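Local atomic coordinates of probable dipeptidase (Pseudomonas aeruginosa, PDB entry 3B40), a protein that probably acts as a metal-dependent dipeptidase of peptidase family M19, hydrolysing dipeptides. Residues Arg21-Asp26 against Asp121-Ala126. The protein carries 11 engineered substitutions. Sequence-based numbering, arbitrary orientation.
Sequences RILSFD and DFRRLA
Leu23 and Ala126 are the backbone neighbours, with their CA atoms 7.4 Å apart, where the chain entering strand 25-29 passes helix 119-127. The fold is the TIM-barrel type of the M19 dipeptidases. Strand 25-29 belongs to its parallel sheet, and Asp26 is hydrogen-bonded through its backbone to Gly62 and Ala64 on strand 62-68. No hydrogen bond links 21-26 with 121-126, and the contact is essentially apolar. It buries 251 Å², both sides summed.

Leu23 supplies much of it, sending its two methyls to different partners. CD1 meets Arg123 CG at 3.9 Å and also lies at the edge of the Phe122 ring, near its plane. There it is 4.1 Å from Phe122 CD2. The other methyl, CD2, goes to Ala126. The aliphatic part of Arg123 does the touching, and the two side chains cross at about a right angle. Leu23 and Arg123 both also touch Leu401 of helix 389-409, so three elements meet here.

Phe122 reaches deeper. Its CG is anti to the backbone N (chi1 -169°), and its ring points from the helix toward Phe25. The two ring planes stand at 90°, with centroids 5.4 Å apart. The approach is oblique, and the closest atoms are Phe25 CD1 and Phe122 CE1 at 3.5 Å. Both rings rest on Val134 of strand 131-138, and Phe25 also meets the ring of Phe400. Ser24 turns its side chain away from the helix, and its OG is hydrogen-bonded to Ser61 N. Ser24 O lies at the edge of the Phe122 ring, in its plane, 4.0 Å from Phe122 CZ. Leu23 CD2 presses on Ala126 CB at 3.5 Å, closer than usual for two methyl carbons.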
ATOM      1  N   ARG A  21     -25.215  -1.433  -4.112  1.00 15.02           N
ATOM      2  CA  ARG A  21     -25.214  -1.104  -5.527  1.00 15.79           C
ATOM      3  C   ARG A  21     -23.818  -0.838  -6.111  1.00 15.84           C
ATOM      4  O   ARG A  21     -23.603  -1.119  -7.270  1.00 16.50           O
ATOM      5  CB  ARG A  21     -26.105   0.110  -5.794  1.00 15.59           C
ATOM      6  CG  ARG A  21     -27.602  -0.224  -5.708  1.00 16.91           C
ATOM      7  CD  ARG A  21     -28.508   0.996  -5.538  1.00 16.50           C
ATOM      8  NE  ARG A  21     -29.876   0.483  -5.389  1.00 19.58           N
ATOM      9  CZ  ARG A  21     -30.409   0.076  -4.239  1.00 17.58           C
ATOM     10  NH1 ARG A  21     -31.632  -0.444  -4.229  1.00 17.10           N
ATOM     11  NH2 ARG A  21     -29.720   0.197  -3.106  1.00 16.38           N
ATOM     12  N   ILE A  22     -22.923  -0.212  -5.349  1.00 15.32           N
ATOM     13  CA  ILE A  22     -21.631   0.262  -5.931  1.00 16.06           C
ATOM     14  C   ILE A  22     -20.544  -0.761  -5.716  1.00 15.66           C
ATOM     15  O   ILE A  22     -20.669  -1.614  -4.826  1.00 16.74           O
ATOM     16  CB  ILE A  22     -21.173   1.667  -5.405  1.00 15.62           C
ATOM     17  CG1 ILE A  22     -20.745   1.618  -3.919  1.00 16.12           C
ATOM     18  CG2 ILE A  22     -22.242   2.709  -5.675  1.00 15.54           C
ATOM     19  CD1 ILE A  22     -19.969   2.912  -3.423  1.00 16.48           C
ATOM     20  N   LEU A  23     -19.518  -0.699  -6.565  1.00 15.50           N
ATOM     21  CA  LEU A  23     -18.300  -1.483  -6.417  1.00 15.90           C
ATOM     22  C   LEU A  23     -17.389  -0.762  -5.454  1.00 15.71           C
ATOM     23  O   LEU A  23     -17.331   0.479  -5.453  1.00 15.10           O
ATOM     24  CB  LEU A  23     -17.522  -1.582  -7.734  1.00 15.78           C
ATOM     25  CG  LEU A  23     -18.193  -2.129  -8.975  1.00 18.10           C
ATOM     26  CD1 LEU A  23     -17.188  -2.248 -10.128  1.00 21.72           C
ATOM     27  CD2 LEU A  23     -18.827  -3.482  -8.646  1.00 21.41           C
ATOM     28  N   SER A  24     -16.639  -1.552  -4.693  1.00 14.55           N
ATOM     29  CA  SER A  24     -15.683  -1.020  -3.750  1.00 13.86           C
ATOM     30  C   SER A  24     -14.368  -1.798  -3.960  1.00 13.69           C
ATOM     31  O   SER A  24     -14.377  -2.984  -4.254  1.00 13.07           O
ATOM     32  CB  SER A  24     -16.198  -1.168  -2.330  1.00 14.15           C
ATOM     33  OG  SER A  24     -16.721  -2.452  -2.133  1.00 15.77           O
ATOM     34  N   PHE A  25     -13.246  -1.102  -3.858  1.00 13.03           N
ATOM     35  CA  PHE A  25     -11.960  -1.674  -4.208  1.00 12.37           C
ATOM     36  C   PHE A  25     -10.935  -1.072  -3.281  1.00 12.75           C
ATOM     37  O   PHE A  25     -10.920   0.133  -3.083  1.00 13.35           O
ATOM     38  CB  PHE A  25     -11.601  -1.389  -5.666  1.00 11.58           C
ATOM     39  CG  PHE A  25     -10.202  -1.817  -6.042  1.00 12.94           C
ATOM     40  CD1 PHE A  25      -9.848  -3.167  -6.058  1.00 11.26           C
ATOM     41  CD2 PHE A  25      -9.226  -0.865  -6.330  1.00 12.05           C
ATOM     42  CE1 PHE A  25      -8.543  -3.567  -6.406  1.00 15.46           C
ATOM     43  CE2 PHE A  25      -7.914  -1.266  -6.694  1.00 11.79           C
ATOM     44  CZ  PHE A  25      -7.585  -2.607  -6.723  1.00 12.65           C
ATOM     45  N   ASP A  26     -10.104  -1.936  -2.695  1.00 12.73           N
ATOM     46  CA  ASP A  26      -9.050  -1.514  -1.765  1.00 12.55           C
ATOM     47  C   ASP A  26      -7.710  -1.866  -2.420  1.00 12.17           C
ATOM     48  O   ASP A  26      -7.399  -3.039  -2.607  1.00 11.19           O
ATOM     49  CB  ASP A  26      -9.245  -2.246  -0.437  1.00 11.38           C
ATOM     50  CG  ASP A  26      -8.192  -1.883   0.624  1.00 13.62           C
ATOM     51  OD1 ASP A  26      -7.084  -1.403   0.287  1.00 15.93           O
ATOM     52  OD2 ASP A  26      -8.476  -2.108   1.813  1.00 11.94           O
ATOM     53  N   ASP A 121     -12.981  -7.707 -16.239  1.00 16.63           N
ATOM     54  CA  ASP A 121     -13.074  -8.896 -15.388  1.00 16.98           C
ATOM     55  C   ASP A 121     -13.543  -8.487 -14.009  1.00 16.44           C
ATOM     56  O   ASP A 121     -14.368  -9.175 -13.406  1.00 16.31           O
ATOM     57  CB  ASP A 121     -11.721  -9.585 -15.216  1.00 16.01           C
ATOM     58  CG  ASP A 121     -11.238 -10.274 -16.459  1.00 20.03           C
ATOM     59  OD1 ASP A 121     -12.020 -10.462 -17.414  1.00 22.67           O
ATOM     60  OD2 ASP A 121     -10.034 -10.638 -16.465  1.00 22.02           O
ATOM     61  N   PHE A 122     -12.962  -7.413 -13.480  1.00 15.98           N
ATOM     62  CA  PHE A 122     -13.329  -6.953 -12.127  1.00 17.23           C
ATOM     63  C   PHE A 122     -14.844  -6.728 -12.048  1.00 18.41           C
ATOM     64  O   PHE A 122     -15.496  -7.224 -11.121  1.00 18.50           O
ATOM     65  CB  PHE A 122     -12.549  -5.671 -11.734  1.00 16.98           C
ATOM     66  CG  PHE A 122     -12.683  -5.304 -10.279  1.00 17.07           C
ATOM     67  CD1 PHE A 122     -11.689  -5.658  -9.369  1.00 15.94           C
ATOM     68  CD2 PHE A 122     -13.812  -4.619  -9.813  1.00 10.96           C
ATOM     69  CE1 PHE A 122     -11.808  -5.331  -8.013  1.00 15.47           C
ATOM     70  CE2 PHE A 122     -13.940  -4.316  -8.460  1.00 15.22           C
ATOM     71  CZ  PHE A 122     -12.924  -4.660  -7.567  1.00 15.93           C
ATOM     72  N   ARG A 123     -15.397  -6.005 -13.026  1.00 19.12           N
ATOM     73  CA  ARG A 123     -16.840  -5.695 -13.049  1.00 21.25           C
ATOM     74  C   ARG A 123     -17.695  -6.960 -13.186  1.00 20.71           C
ATOM     75  O   ARG A 123     -18.696  -7.116 -12.491  1.00 20.27           O
ATOM     76  CB  ARG A 123     -17.187  -4.680 -14.148  1.00 20.65           C
ATOM     77  CG  ARG A 123     -16.665  -3.271 -13.860  1.00 23.19           C
ATOM     78  CD  ARG A 123     -17.239  -2.214 -14.785  1.00 23.99           C
ATOM     79  NE  ARG A 123     -16.144  -1.441 -15.352  1.00 31.10           N
ATOM     80  CZ  ARG A 123     -15.694  -0.270 -14.898  1.00 34.57           C
ATOM     81  NH1 ARG A 123     -16.281   0.349 -13.865  1.00 36.07           N
ATOM     82  NH2 ARG A 123     -14.657   0.299 -15.520  1.00 34.73           N
ATOM     83  N   ARG A 124     -17.275  -7.857 -14.074  1.00 21.18           N
ATOM     84  CA  ARG A 124     -17.892  -9.176 -14.238  1.00 21.62           C
ATOM     85  C   ARG A 124     -17.898 -10.005 -12.958  1.00 21.92           C
ATOM     86  O   ARG A 124     -18.960 -10.487 -12.528  1.00 21.90           O
ATOM     87  CB  ARG A 124     -17.193  -9.948 -15.363  1.00 22.05           C
ATOM     88  CG  ARG A 124     -17.810 -11.299 -15.660  1.00 24.85           C
ATOM     89  CD  ARG A 124     -17.040 -12.012 -16.758  1.00 29.76           C
ATOM     90  NE  ARG A 124     -15.592 -12.074 -16.503  1.00 32.82           N
ATOM     91  CZ  ARG A 124     -15.004 -12.966 -15.701  1.00 34.58           C
ATOM     92  NH1 ARG A 124     -15.724 -13.881 -15.063  1.00 34.46           N
ATOM     93  NH2 ARG A 124     -13.690 -12.951 -15.541  1.00 34.17           N
ATOM     94  N   LEU A 125     -16.721 -10.197 -12.351  1.00 21.58           N
ATOM     95  CA  LEU A 125     -16.612 -10.980 -11.108  1.00 21.47           C
ATOM     96  C   LEU A 125     -17.508 -10.391 -10.039  1.00 21.69           C
ATOM     97  O   LEU A 125     -18.206 -11.121  -9.327  1.00 22.08           O
ATOM     98  CB  LEU A 125     -15.158 -11.065 -10.597  1.00 21.44           C
ATOM     99  CG  LEU A 125     -14.121 -11.894 -11.369  1.00 20.53           C
ATOM    100  CD1 LEU A 125     -12.673 -11.500 -10.949  1.00 17.84           C
ATOM    101  CD2 LEU A 125     -14.372 -13.382 -11.178  1.00 19.33           C
ATOM    102  N   ALA A 126     -17.498  -9.069  -9.936  1.00 22.12           N
ATOM    103  CA  ALA A 126     -18.367  -8.366  -8.995  1.00 23.39           C
ATOM    104  C   ALA A 126     -19.857  -8.682  -9.196  1.00 24.33           C
ATOM    105  O   ALA A 126     -20.581  -8.869  -8.219  1.00 24.73           O
ATOM    106  CB  ALA A 126     -18.141  -6.876  -9.090  1.00 23.04           C
TER